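Bacterial regulatory proteins, tetR family (Corynebacterium glutamicum, PDB 3AQT) acts as a TetR-family transcriptional repressor that binds the inducer resorcinol and probably recognises operator DNA through a helix-turn-helix motif. Local coordinates at residues Leu51-Ser54 with Ala55-Leu58; Ala60-Val64 with Asp65-Ile69; Glu71-Gly75 with Ala76-Thr80; Pro88-Glu91 with Gln92-Ala96; Ala96-Glu99 with Asp100-Ser104. One frame throughout, in Å; residues are numbered along the deposited sequence.

Contact 1: residues Leu51-Ser54 with Ala55-Leu58; sequences LITS and ARTL
The carbonyl oxygen of Thr53 is gripped twice by Thr57, whose backbone N lies 3.0 Å from Thr53 O and whose OG1 lies 2.8 Å from that same oxygen. The two donors come from opposite faces of the carbonyl plane, so neither displaces the other. Thr57 can do this because its OG1 stands beside its own backbone N (chi1 -51°), turned back over the preceding turn; a short beta-hydroxyl suits such a place on an exposed helix surface. Thr53 lies alongside Thr57, pointing the same way, and its own OG1 bonds to Ala49 O one turn earlier. Both segments belong to helix 41-62, the first helix of the TetR-type DNA-binding domain, and the remaining bonds are its regular i to i+4 ladder, such as Ala55 N to Leu51 O at 2.8 Å. Ala55 is small enough to let helices 69-75 and 90-111 come close. Arg56 reaches out with CG opposite its backbone N (chi1 -178°), then bends at chi3; its NH2 passes 3.9 Å from Thr53 CG2, while NH1 forms a salt bridge with Asp100. On another side of the helix, Leu58 CD1 lies 3.8 Å from Ser54 OG, a hydroxyl bonded to Ile72 O.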
loop_
_atom_site.group_PDB
_atom_site.type_symbol
_atom_site.label_atom_id
_atom_site.label_comp_id
_atom_site.label_asym_id
_atom_site.label_seq_id
_atom_site.Cartn_x
_atom_site.Cartn_y
_atom_site.Cartn_z
ATOM N N LEU B 51 20.579 14.631 -15.283
ATOM C CA LEU B 51 19.348 14.017 -15.761
ATOM C C LEU B 51 18.298 14.098 -14.663
ATOM O O LEU B 51 17.137 14.427 -14.923
ATOM C CB LEU B 51 19.591 12.558 -16.159
ATOM C CG LEU B 51 20.324 12.392 -17.496
ATOM C CD1 LEU B 51 20.664 10.943 -17.733
ATOM C CD2 LEU B 51 19.443 12.925 -18.621
ATOM N N ILE B 52 18.714 13.817 -13.432
ATOM C CA ILE B 52 17.806 13.874 -12.293
ATOM C C ILE B 52 17.236 15.287 -12.171
ATOM O O ILE B 52 16.027 15.470 -12.010
ATOM C CB ILE B 52 18.536 13.486 -10.985
ATOM C CG1 ILE B 52 18.899 12.000 -11.026
ATOM C CG2 ILE B 52 17.659 13.770 -9.780
ATOM C CD1 ILE B 52 17.789 11.014 -11.343
ATOM N N THR B 53 18.115 16.282 -12.260
ATOM C CA THR B 53 17.715 17.686 -12.169
ATOM C C THR B 53 16.773 18.040 -13.313
ATOM O O THR B 53 15.773 18.740 -13.118
ATOM C CB THR B 53 18.955 18.624 -12.229
ATOM O OG1 THR B 53 19.814 18.347 -11.115
ATOM C CG2 THR B 53 18.537 20.095 -12.180
ATOM N N SER B 54 17.092 17.556 -14.507
ATOM C CA SER B 54 16.260 17.834 -15.673
ATOM C C SER B 54 14.863 17.254 -15.483
ATOM O O SER B 54 13.855 17.957 -15.625
ATOM C CB SER B 54 16.900 17.245 -16.934
ATOM O OG SER B 54 16.106 17.541 -18.072
ATOM N N ALA B 55 14.815 15.968 -15.151
ATOM C CA ALA B 55 13.550 15.279 -14.933
ATOM C C ALA B 55 12.706 15.976 -13.878
ATOM O O ALA B 55 11.507 16.157 -14.067
ATOM C CB ALA B 55 13.802 13.826 -14.522
ATOM N N ARG B 56 13.322 16.372 -12.769
ATOM C CA ARG B 56 12.567 17.034 -11.710
ATOM C C ARG B 56 12.000 18.371 -12.139
ATOM O O ARG B 56 10.850 18.681 -11.874
ATOM C CB ARG B 56 13.425 17.260 -10.467
ATOM C CG ARG B 56 12.639 17.913 -9.333
ATOM C CD ARG B 56 13.543 18.335 -8.190
ATOM N NE ARG B 56 14.450 19.397 -8.609
ATOM C CZ ARG B 56 15.769 19.361 -8.459
ATOM N NH1 ARG B 56 16.353 18.312 -7.895
ATOM N NH2 ARG B 56 16.501 20.375 -8.887
ATOM N N THR B 57 12.820 19.178 -12.788
ATOM C CA THR B 57 12.361 20.481 -13.219
ATOM C C THR B 57 11.194 20.373 -14.195
ATOM O O THR B 57 10.198 21.082 -14.059
ATOM C CB THR B 57 13.514 21.260 -13.848
ATOM O OG1 THR B 57 14.627 21.240 -12.943
ATOM C CG2 THR B 57 13.112 22.703 -14.116
ATOM N N LEU B 58 11.307 19.472 -15.164
ATOM C CA LEU B 58 10.247 19.283 -16.150
ATOM C C LEU B 58 8.964 18.679 -15.557
ATOM O O LEU B 58 7.864 19.189 -15.783
ATOM C CB LEU B 58 10.769 18.415 -17.301
ATOM C CG LEU B 58 11.898 19.078 -18.102
ATOM C CD1 LEU B 58 12.469 18.117 -19.128
ATOM C CD2 LEU B 58 11.363 20.327 -18.771
#

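Contact 2: residues Ala60-Val64 with Asp65-Ile69; sequences AERGV and DNVGI
Asn66 turns its side-chain amide back toward the end of the preceding helix, and its ND2 donates to Arg62 O over 2.7 Å. The bond is almost straight, with an N-H...O angle of 176°, and the acceptor lies practically in the amide plane, which helps to set the rotation of that flat group. With CG anti to the carbonyl carbon (chi1 -54°), the amide swings over the chain it has just left. The main-chain N of Asn66 donates as well, to Gly63 O at 3.0 Å, but from above the carbonyl plane. Here helix 41-62 ends and the chain turns toward helix 69-75, the first helix of the predicted helix-turn-helix. Gly63 makes the exit possible: having no side chain, it can take a phi of 105° where the preceding carbonyl oxygen and Asn66 ND2 leave little room. Arg62 and Val67 cross at about a right angle, and Arg62 NH2 comes 3.9 Å from Val67 CG2. The arginine bends at chi3, presenting the edge of its guanidinium to Asn66 O, with NE 3.8 Å away, while NH2 makes a salt bridge to Glu71. Val67, branched and apolar, also places CG2 3.6 Å from Gly63 O and packs on Leu58 and Met59. Val64 points away from residues 65-69, its side chain against Ile139 and Phe143 of helix 138-146.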
loop_
_atom_site.group_PDB
_atom_site.type_symbol
_atom_site.label_atom_id
_atom_site.label_comp_id
_atom_site.label_asym_id
_atom_site.label_seq_id
_atom_site.Cartn_x
_atom_site.Cartn_y
_atom_site.Cartn_z
ATOM N N ALA B 60 7.940 18.774 -12.553
ATOM C CA ALA B 60 7.320 19.696 -11.608
ATOM C C ALA B 60 6.360 20.620 -12.345
ATOM O O ALA B 60 5.318 21.002 -11.817
ATOM C CB ALA B 60 8.384 20.510 -10.902
ATOM N N GLU B 61 6.717 20.971 -13.573
ATOM C CA GLU B 61 5.893 21.856 -14.378
ATOM C C GLU B 61 4.737 21.128 -15.065
ATOM O O GLU B 61 3.606 21.597 -15.032
ATOM C CB GLU B 61 6.758 22.552 -15.435
ATOM C CG GLU B 61 8.054 23.129 -14.876
ATOM C CD GLU B 61 8.977 23.703 -15.950
ATOM O OE1 GLU B 61 9.151 23.046 -16.996
ATOM O OE2 GLU B 61 9.544 24.802 -15.740
ATOM N N ARG B 62 5.008 19.971 -15.659
ATOM C CA ARG B 62 3.970 19.248 -16.383
ATOM C C ARG B 62 3.430 17.924 -15.840
ATOM O O ARG B 62 2.478 17.388 -16.396
ATOM C CB ARG B 62 4.424 19.026 -17.827
ATOM C CG ARG B 62 4.522 20.297 -18.654
ATOM C CD ARG B 62 4.674 19.951 -20.121
ATOM N NE ARG B 62 5.891 19.181 -20.348
ATOM C CZ ARG B 62 7.104 19.717 -20.412
ATOM N NH1 ARG B 62 7.269 21.027 -20.279
ATOM N NH2 ARG B 62 8.156 18.935 -20.582
ATOM N N GLY B 63 4.013 17.391 -14.772
ATOM C CA GLY B 63 3.529 16.126 -14.240
ATOM C C GLY B 63 4.481 15.003 -14.606
ATOM O O GLY B 63 4.954 14.945 -15.734
ATOM N N VAL B 64 4.764 14.112 -13.664
ATOM C CA VAL B 64 5.696 13.015 -13.910
ATOM C C VAL B 64 5.306 12.169 -15.117
ATOM O O VAL B 64 6.160 11.575 -15.785
ATOM C CB VAL B 64 5.807 12.074 -12.680
ATOM C CG1 VAL B 64 6.111 12.877 -11.425
ATOM C CG2 VAL B 64 4.526 11.299 -12.505
ATOM N N ASP B 65 4.010 12.131 -15.398
ATOM C CA ASP B 65 3.485 11.330 -16.492
ATOM C C ASP B 65 3.531 11.992 -17.869
ATOM O O ASP B 65 3.425 11.313 -18.890
ATOM C CB ASP B 65 2.047 10.922 -16.157
ATOM C CG ASP B 65 1.502 9.875 -17.108
ATOM O OD1 ASP B 65 2.160 8.819 -17.269
ATOM O OD2 ASP B 65 0.416 10.114 -17.692
ATOM N N ASN B 66 3.709 13.308 -17.908
ATOM C CA ASN B 66 3.734 14.016 -19.180
ATOM C C ASN B 66 5.106 14.456 -19.663
ATOM O O ASN B 66 5.209 15.416 -20.418
ATOM C CB ASN B 66 2.818 15.231 -19.099
ATOM C CG ASN B 66 1.422 14.865 -18.655
ATOM O OD1 ASN B 66 0.764 14.025 -19.276
ATOM N ND2 ASN B 66 0.958 15.485 -17.574
ATOM N N VAL B 67 6.157 13.757 -19.248
ATOM C CA VAL B 67 7.509 14.116 -19.671
ATOM C C VAL B 67 8.269 12.890 -20.146
ATOM O O VAL B 67 8.462 11.940 -19.390
ATOM C CB VAL B 67 8.310 14.767 -18.519
ATOM C CG1 VAL B 67 9.696 15.134 -19.003
ATOM C CG2 VAL B 67 7.584 16.002 -18.003
ATOM N N GLY B 68 8.710 12.919 -21.398
ATOM C CA GLY B 68 9.440 11.792 -21.942
ATOM C C GLY B 68 10.927 11.957 -21.761
ATOM O O GLY B 68 11.398 13.052 -21.453
ATOM N N ILE B 69 11.682 10.888 -21.975
ATOM C CA ILE B 69 13.116 10.974 -21.783
ATOM C C ILE B 69 13.822 11.817 -22.841
ATOM O O ILE B 69 14.949 12.264 -22.634
ATOM C CB ILE B 69 13.764 9.558 -21.694
ATOM C CG1 ILE B 69 14.246 9.109 -23.059
ATOM C CG2 ILE B 69 12.773 8.558 -21.109
ATOM C CD1 ILE B 69 15.699 9.447 -23.353
#

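Contact 3: residues Glu71-Gly75 with Ala76-Thr80; sequences EITEG and ANIGT
Helix 69-75 runs out in a tight turn: Ile78 N donates to Thr73 O at 2.9 Å and Asn77 N to Glu74 O at 2.7 Å, the latter from well above the carbonyl plane, while Asn77 takes a positive phi of 65°. Asparagine tolerates that conformation better than most residues with a side chain. Ala76 N still bonds to Ile72 O at 3.2 Å, with a weak second bond to Thr73 O, and its small methyl packs on Leu51. Thr73 and Ile78 cross at about a right angle, with Thr73 CB 3.8 Å from Ile78 CG1 and Thr73 CG2 4.0 Å from Ile78 CD1. A beta-branched threonine serves both needs here, since its methyl joins this apolar patch while OG1, lying between its backbone N and carbonyl carbon (chi1 49°), bonds chiefly to Ala70 O, secondarily to Ile69 O. Thr80 comes across the same hydroxyl, the two OG1 atoms of Thr73 and Thr80 being 3.2 Å apart. Beyond, Ile78 rests on Tyr86 and Thr73 on Phe83. The paired bonds and positive phi define a Schellman motif, which here ends the first helix of the predicted helix-turn-helix and begins its turn.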
loop_
_atom_site.group_PDB
_atom_site.type_symbol
_atom_site.label_atom_id
_atom_site.label_comp_id
_atom_site.label_asym_id
_atom_site.label_seq_id
_atom_site.Cartn_x
_atom_site.Cartn_y
_atom_site.Cartn_z
ATOM N N GLU B 71 12.833 14.773 -23.892
ATOM C CA GLU B 71 12.844 16.121 -23.357
ATOM C C GLU B 71 13.790 16.237 -22.151
ATOM O O GLU B 71 14.427 17.265 -21.938
ATOM C CB GLU B 71 11.426 16.531 -22.970
ATOM C CG GLU B 71 11.315 17.992 -22.623
ATOM C CD GLU B 71 9.884 18.463 -22.522
ATOM O OE1 GLU B 71 9.688 19.690 -22.358
ATOM O OE2 GLU B 71 8.965 17.608 -22.604
ATOM N N ILE B 72 13.886 15.169 -21.372
ATOM C CA ILE B 72 14.749 15.142 -20.203
ATOM C C ILE B 72 16.216 15.160 -20.612
ATOM O O ILE B 72 17.039 15.812 -19.971
ATOM C CB ILE B 72 14.456 13.882 -19.358
ATOM C CG1 ILE B 72 13.092 14.035 -18.686
ATOM C CG2 ILE B 72 15.556 13.651 -18.336
ATOM C CD1 ILE B 72 12.510 12.746 -18.108
ATOM N N THR B 73 16.546 14.437 -21.676
ATOM C CA THR B 73 17.922 14.393 -22.141
ATOM C C THR B 73 18.303 15.736 -22.748
ATOM O O THR B 73 19.460 16.142 -22.704
ATOM C CB THR B 73 18.135 13.274 -23.184
ATOM O OG1 THR B 73 17.120 13.358 -24.186
ATOM C CG2 THR B 73 18.067 11.911 -22.523
ATOM N N GLU B 74 17.325 16.428 -23.314
ATOM C CA GLU B 74 17.587 17.732 -23.895
ATOM C C GLU B 74 17.915 18.684 -22.747
ATOM O O GLU B 74 18.907 19.406 -22.791
ATOM C CB GLU B 74 16.362 18.236 -24.666
ATOM C CG GLU B 74 16.581 19.571 -25.374
ATOM C CD GLU B 74 15.363 20.038 -26.174
ATOM O OE1 GLU B 74 14.306 20.317 -25.560
ATOM O OE2 GLU B 74 15.468 20.128 -27.423
ATOM N N GLY B 75 17.080 18.673 -21.712
ATOM C CA GLY B 75 17.302 19.543 -20.573
ATOM C C GLY B 75 18.663 19.346 -19.932
ATOM O O GLY B 75 19.217 20.274 -19.350
ATOM N N ALA B 76 19.201 18.136 -20.030
ATOM C CA ALA B 76 20.501 17.828 -19.454
ATOM C C ALA B 76 21.601 18.069 -20.479
ATOM O O ALA B 76 22.789 17.909 -20.184
ATOM C CB ALA B 76 20.533 16.391 -18.995
ATOM N N ASN B 77 21.192 18.438 -21.691
ATOM C CA ASN B 77 22.118 18.716 -22.777
ATOM C C ASN B 77 22.924 17.501 -23.259
ATOM O O ASN B 77 24.155 17.530 -23.257
ATOM C CB ASN B 77 23.064 19.843 -22.355
ATOM C CG ASN B 77 23.931 20.337 -23.491
ATOM O OD1 ASN B 77 23.433 20.666 -24.563
ATOM N ND2 ASN B 77 25.239 20.403 -23.256
ATOM N N ILE B 78 22.228 16.434 -23.653
ATOM C CA ILE B 78 22.875 15.230 -24.188
ATOM C C ILE B 78 21.992 14.604 -25.278
ATOM O O ILE B 78 20.797 14.904 -25.368
ATOM C CB ILE B 78 23.152 14.147 -23.096
ATOM C CG1 ILE B 78 21.838 13.570 -22.567
ATOM C CG2 ILE B 78 23.961 14.741 -21.959
ATOM C CD1 ILE B 78 21.975 12.263 -21.787
ATOM N N GLY B 79 22.583 13.743 -26.108
ATOM C CA GLY B 79 21.819 13.097 -27.166
ATOM C C GLY B 79 20.764 12.168 -26.596
ATOM O O GLY B 79 21.040 11.415 -25.659
ATOM N N THR B 80 19.556 12.204 -27.153
ATOM C CA THR B 80 18.466 11.357 -26.659
ATOM C C THR B 80 18.799 9.870 -26.672
ATOM O O THR B 80 18.452 9.134 -25.737
ATOM C CB THR B 80 17.174 11.557 -27.474
ATOM O OG1 THR B 80 16.693 12.896 -27.292
ATOM C CG2 THR B 80 16.107 10.568 -27.021
#

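Contact 4: residues Pro88-Glu91 with Gln92-Ala96; sequences PDRE and QLLQA
Asp89 is the N-cap of helix 90-111, the helix that follows the predicted helix-turn-helix, and its OD2 accepts from Gln92 N at 2.9 Å. The amide meets the syn side of the carboxylate, somewhat out of its plane. Asp89 CG lies between the backbone N and the carbonyl carbon (chi1 53°), which carries the carboxylate over the first turn. Aspartate suits the position: its short chain reaches an amide that has no helical carbonyl before it, and its negative charge would probably be favoured by the helix dipole. Pro88, whose ring stiffens the approach to the cap, is crossed at about a right angle by the side chain of Gln92; Gln92 CG lies 3.9 Å from Pro88 CG. Helical backbone bonding then sets in, with Leu94 N on Arg90 O at 3.0 Å and Gln95 N on Glu91 O at 2.8 Å. Arg90 and Leu94 run side by side, pointing the same way. The arginine is extended from CG to NE, and its NH2 is held by the carbonyl oxygens of Val64 and Val67 in the loop beyond helix 41-62; a long chain with several N-H groups is what such a link needs. Leu93 and Leu94 are buried, the first against Ile52 and Phe83, the second against Met59. On the more polar side, Glu91 and Gln95 cross at a slant. Gln95 OE1 accepts from Arg156, leaving its NE2 to donate almost straight to Glu91 OE1 at 2.9 Å, with the oxygen in the plane of the glutamine amide.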
loop_
_atom_site.group_PDB
_atom_site.type_symbol
_atom_site.label_atom_id
_atom_site.label_comp_id
_atom_site.label_asym_id
_atom_site.label_seq_id
_atom_site.Cartn_x
_atom_site.Cartn_y
_atom_site.Cartn_z
ATOM N N PRO B 88 19.247 2.306 -16.523
ATOM C CA PRO B 88 18.794 1.122 -17.257
ATOM C C PRO B 88 17.395 1.324 -17.820
ATOM O O PRO B 88 17.051 0.786 -18.874
ATOM C CB PRO B 88 18.835 0.028 -16.194
ATOM C CG PRO B 88 18.494 0.776 -14.946
ATOM C CD PRO B 88 19.355 2.014 -15.083
ATOM N N ASP B 89 16.590 2.110 -17.119
ATOM C CA ASP B 89 15.234 2.360 -17.564
ATOM C C ASP B 89 14.667 3.654 -17.006
ATOM O O ASP B 89 15.339 4.391 -16.286
ATOM C CB ASP B 89 14.326 1.209 -17.148
ATOM C CG ASP B 89 14.414 0.918 -15.665
ATOM O OD1 ASP B 89 15.080 -0.074 -15.295
ATOM O OD2 ASP B 89 13.833 1.691 -14.867
ATOM N N ARG B 90 13.408 3.902 -17.342
ATOM C CA ARG B 90 12.697 5.084 -16.905
ATOM C C ARG B 90 12.420 5.030 -15.405
ATOM O O ARG B 90 12.617 6.012 -14.701
ATOM C CB ARG B 90 11.380 5.204 -17.679
ATOM C CG ARG B 90 10.568 6.444 -17.340
ATOM C CD ARG B 90 9.349 6.581 -18.239
ATOM N NE ARG B 90 8.860 7.958 -18.299
ATOM C CZ ARG B 90 8.218 8.571 -17.311
ATOM N NH1 ARG B 90 7.984 7.925 -16.176
ATOM N NH2 ARG B 90 7.805 9.825 -17.461
ATOM N N GLU B 91 11.967 3.877 -14.924
ATOM C CA GLU B 91 11.653 3.697 -13.511
ATOM C C GLU B 91 12.764 4.126 -12.565
ATOM O O GLU B 91 12.501 4.801 -11.574
ATOM C CB GLU B 91 11.293 2.234 -13.220
ATOM C CG GLU B 91 9.812 2.001 -12.978
ATOM C CD GLU B 91 9.280 2.762 -11.766
ATOM O OE1 GLU B 91 9.756 2.504 -10.636
ATOM O OE2 GLU B 91 8.381 3.620 -11.945
ATOM N N GLN B 92 13.998 3.726 -12.859
ATOM C CA GLN B 92 15.118 4.082 -12.001
ATOM C C GLN B 92 15.203 5.603 -11.847
ATOM O O GLN B 92 15.356 6.117 -10.733
ATOM C CB GLN B 92 16.432 3.540 -12.577
ATOM C CG GLN B 92 17.143 2.509 -11.688
ATOM C CD GLN B 92 18.584 2.915 -11.339
ATOM O OE1 GLN B 92 19.459 2.990 -12.206
ATOM N NE2 GLN B 92 18.828 3.182 -10.057
ATOM N N LEU B 93 15.091 6.322 -12.960
ATOM C CA LEU B 93 15.158 7.775 -12.931
ATOM C C LEU B 93 14.009 8.352 -12.130
ATOM O O LEU B 93 14.178 9.323 -11.401
ATOM C CB LEU B 93 15.114 8.341 -14.353
ATOM C CG LEU B 93 15.005 9.867 -14.480
ATOM C CD1 LEU B 93 16.326 10.514 -14.076
ATOM C CD2 LEU B 93 14.656 10.240 -15.910
ATOM N N LEU B 94 12.832 7.761 -12.278
ATOM C CA LEU B 94 11.652 8.227 -11.566
ATOM C C LEU B 94 11.919 8.082 -10.069
ATOM O O LEU B 94 11.636 8.976 -9.271
ATOM C CB LEU B 94 10.442 7.381 -11.961
ATOM C CG LEU B 94 9.099 8.091 -12.143
ATOM C CD1 LEU B 94 8.759 8.920 -10.902
ATOM C CD2 LEU B 94 9.179 8.991 -13.378
ATOM N N GLN B 95 12.486 6.944 -9.700
ATOM C CA GLN B 95 12.792 6.676 -8.313
ATOM C C GLN B 95 13.796 7.664 -7.729
ATOM O O GLN B 95 13.662 8.073 -6.573
ATOM C CB GLN B 95 13.285 5.241 -8.172
ATOM C CG GLN B 95 12.147 4.244 -8.243
ATOM C CD GLN B 95 12.618 2.820 -8.123
ATOM O OE1 GLN B 95 13.548 2.517 -7.370
ATOM N NE2 GLN B 95 11.976 1.926 -8.856
ATOM N N ALA B 96 14.785 8.060 -8.523
ATOM C CA ALA B 96 15.784 9.016 -8.062
ATOM C C ALA B 96 15.124 10.362 -7.812
ATOM O O ALA B 96 15.437 11.037 -6.836
ATOM C CB ALA B 96 16.893 9.160 -9.086
#

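Contact 5: residues Ala96-Glu99 with Asp100-Ser104; sequences AVAE and DAFES
Ala98 O accepts the backbone N of Phe102 at 2.8 Å and also lies over one face of the Phe102 ring, 3.2 Å from CD2. A chi1 of -60° turns CG away from the phenylalanine's carbonyl carbon and lays the ring there, and its CE2 meets Ala98 CB at 3.9 Å; an alanine one turn back leaves space for so broad a group. The neighbouring carbonyls of helix 90-111 are satisfied in the same i to i+4 pattern, Ala96 O by Asp100 N, Val97 O by Ala101 N and Glu99 O by Glu103 N. Val97 O has a second donor, a water 2.7 Å away, which also donates to Asp100 OD2 at 2.8 Å and so bridges backbone and carboxylate. With Arg56 also on OD2, one oxygen serves both a water and a charged partner, an arrangement likely to stabilise the ionised aspartate. Asp100 O is likewise doubly used: Ser104 N approaches at 3.2 Å and Ser104 OG at 2.8 Å, from opposite faces of the carbonyl plane. Serine suits this exposed place because its hydroxyl can fold back on its own helix. Glu99 extends beyond CG and gives OE2 to Arg156, while Glu103 OE2 stays 5.6 Å from Glu99 OE1, a separation of like charges that the arginine probably eases. Around this part of helix 90-111, helix 41-62 packs on Ala96 and Val97, helix 138-146 meets Ala98 and Ala101 and sets Trp140 edge-to-face with Phe102, and helix 150-157 lies against Phe102, Glu99 and Glu103.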
loop_
_atom_site.group_PDB
_atom_site.type_symbol
_atom_site.label_atom_id
_atom_site.label_comp_id
_atom_site.label_asym_id
_atom_site.label_seq_id
_atom_site.Cartn_x
_atom_site.Cartn_y
_atom_site.Cartn_z
ATOM N N ALA B 96 14.785 8.060 -8.523
ATOM C CA ALA B 96 15.784 9.016 -8.062
ATOM C C ALA B 96 15.124 10.362 -7.812
ATOM O O ALA B 96 15.437 11.037 -6.836
ATOM C CB ALA B 96 16.893 9.160 -9.086
ATOM N N VAL B 97 14.200 10.746 -8.688
ATOM C CA VAL B 97 13.491 12.009 -8.536
ATOM C C VAL B 97 12.618 11.968 -7.277
ATOM O O VAL B 97 12.534 12.952 -6.539
ATOM C CB VAL B 97 12.616 12.303 -9.792
ATOM C CG1 VAL B 97 11.684 13.481 -9.545
ATOM C CG2 VAL B 97 13.520 12.608 -10.974
ATOM N N ALA B 98 11.968 10.831 -7.037
ATOM C CA ALA B 98 11.123 10.671 -5.853
ATOM C C ALA B 98 11.987 10.696 -4.587
ATOM O O ALA B 98 11.603 11.289 -3.582
ATOM C CB ALA B 98 10.339 9.358 -5.929
ATOM N N GLU B 99 13.153 10.053 -4.635
ATOM C CA GLU B 99 14.042 10.052 -3.475
ATOM C C GLU B 99 14.411 11.489 -3.135
ATOM O O GLU B 99 14.409 11.888 -1.967
ATOM C CB GLU B 99 15.322 9.253 -3.745
ATOM C CG GLU B 99 15.179 7.749 -3.555
ATOM C CD GLU B 99 16.526 7.036 -3.434
ATOM O OE1 GLU B 99 17.577 7.713 -3.402
ATOM O OE2 GLU B 99 16.535 5.788 -3.362
ATOM N N ASP B 100 14.723 12.265 -4.167
ATOM C CA ASP B 100 15.096 13.651 -3.985
ATOM C C ASP B 100 13.958 14.412 -3.306
ATOM O O ASP B 100 14.183 15.183 -2.379
ATOM C CB ASP B 100 15.434 14.277 -5.343
ATOM C CG ASP B 100 15.818 15.742 -5.234
ATOM O OD1 ASP B 100 16.921 16.037 -4.720
ATOM O OD2 ASP B 100 15.013 16.599 -5.659
ATOM N N ALA B 101 12.731 14.184 -3.758
ATOM C CA ALA B 101 11.581 14.868 -3.169
ATOM C C ALA B 101 11.316 14.455 -1.713
ATOM O O ALA B 101 11.115 15.304 -0.843
ATOM C CB ALA B 101 10.333 14.619 -4.013
ATOM N N PHE B 102 11.315 13.153 -1.447
ATOM C CA PHE B 102 11.054 12.674 -0.097
ATOM C C PHE B 102 12.164 13.038 0.883
ATOM O O PHE B 102 11.892 13.384 2.034
ATOM C CB PHE B 102 10.844 11.160 -0.096
ATOM C CG PHE B 102 9.693 10.705 -0.942
ATOM C CD1 PHE B 102 8.536 11.470 -1.034
ATOM C CD2 PHE B 102 9.758 9.497 -1.627
ATOM C CE1 PHE B 102 7.458 11.041 -1.798
ATOM C CE2 PHE B 102 8.687 9.052 -2.396
ATOM C CZ PHE B 102 7.530 9.827 -2.483
ATOM N N GLU B 103 13.412 12.962 0.435
ATOM C CA GLU B 103 14.531 13.292 1.310
ATOM C C GLU B 103 14.519 14.775 1.691
ATOM O O GLU B 103 14.840 15.130 2.820
ATOM C CB GLU B 103 15.855 12.940 0.640
ATOM C CG GLU B 103 17.076 13.258 1.483
ATOM C CD GLU B 103 18.366 12.963 0.741
ATOM O OE1 GLU B 103 19.448 13.320 1.245
ATOM O OE2 GLU B 103 18.299 12.371 -0.357
ATOM N N SER B 104 14.142 15.637 0.758
ATOM C CA SER B 104 14.096 17.064 1.041
ATOM C C SER B 104 13.161 17.343 2.203
ATOM O O SER B 104 13.500 18.113 3.108
ATOM C CB SER B 104 13.620 17.850 -0.181
ATOM O OG SER B 104 14.538 17.712 -1.247
HETATM O O HOH W 1 12.604 15.674 -6.817
#

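How the contacts relate
Contacts 1 to 4 form a connected set in the DNA-binding part of the chain, while contact 5 carries helix 90-111 toward the ligand-binding part. Contact 1 touches all the others, its centre lying 9 Å from that of contact 2 and 12 Å from those of contacts 4 and 5. Ser54 OG reaches Ile72 O of contact 3 at 2.7 Å, and the 3.1 Å between Arg56 NH1 and Asp100 OD2 ties contact 1 to contact 5. Contacts 4 and 5 share Ala96. Contacts 3 and 5 do not touch, their centres being 21 Å apart. The Phe102 side chain is about 8 Å from bound resorcinol, whose pocket includes Leu109 farther along the same helix.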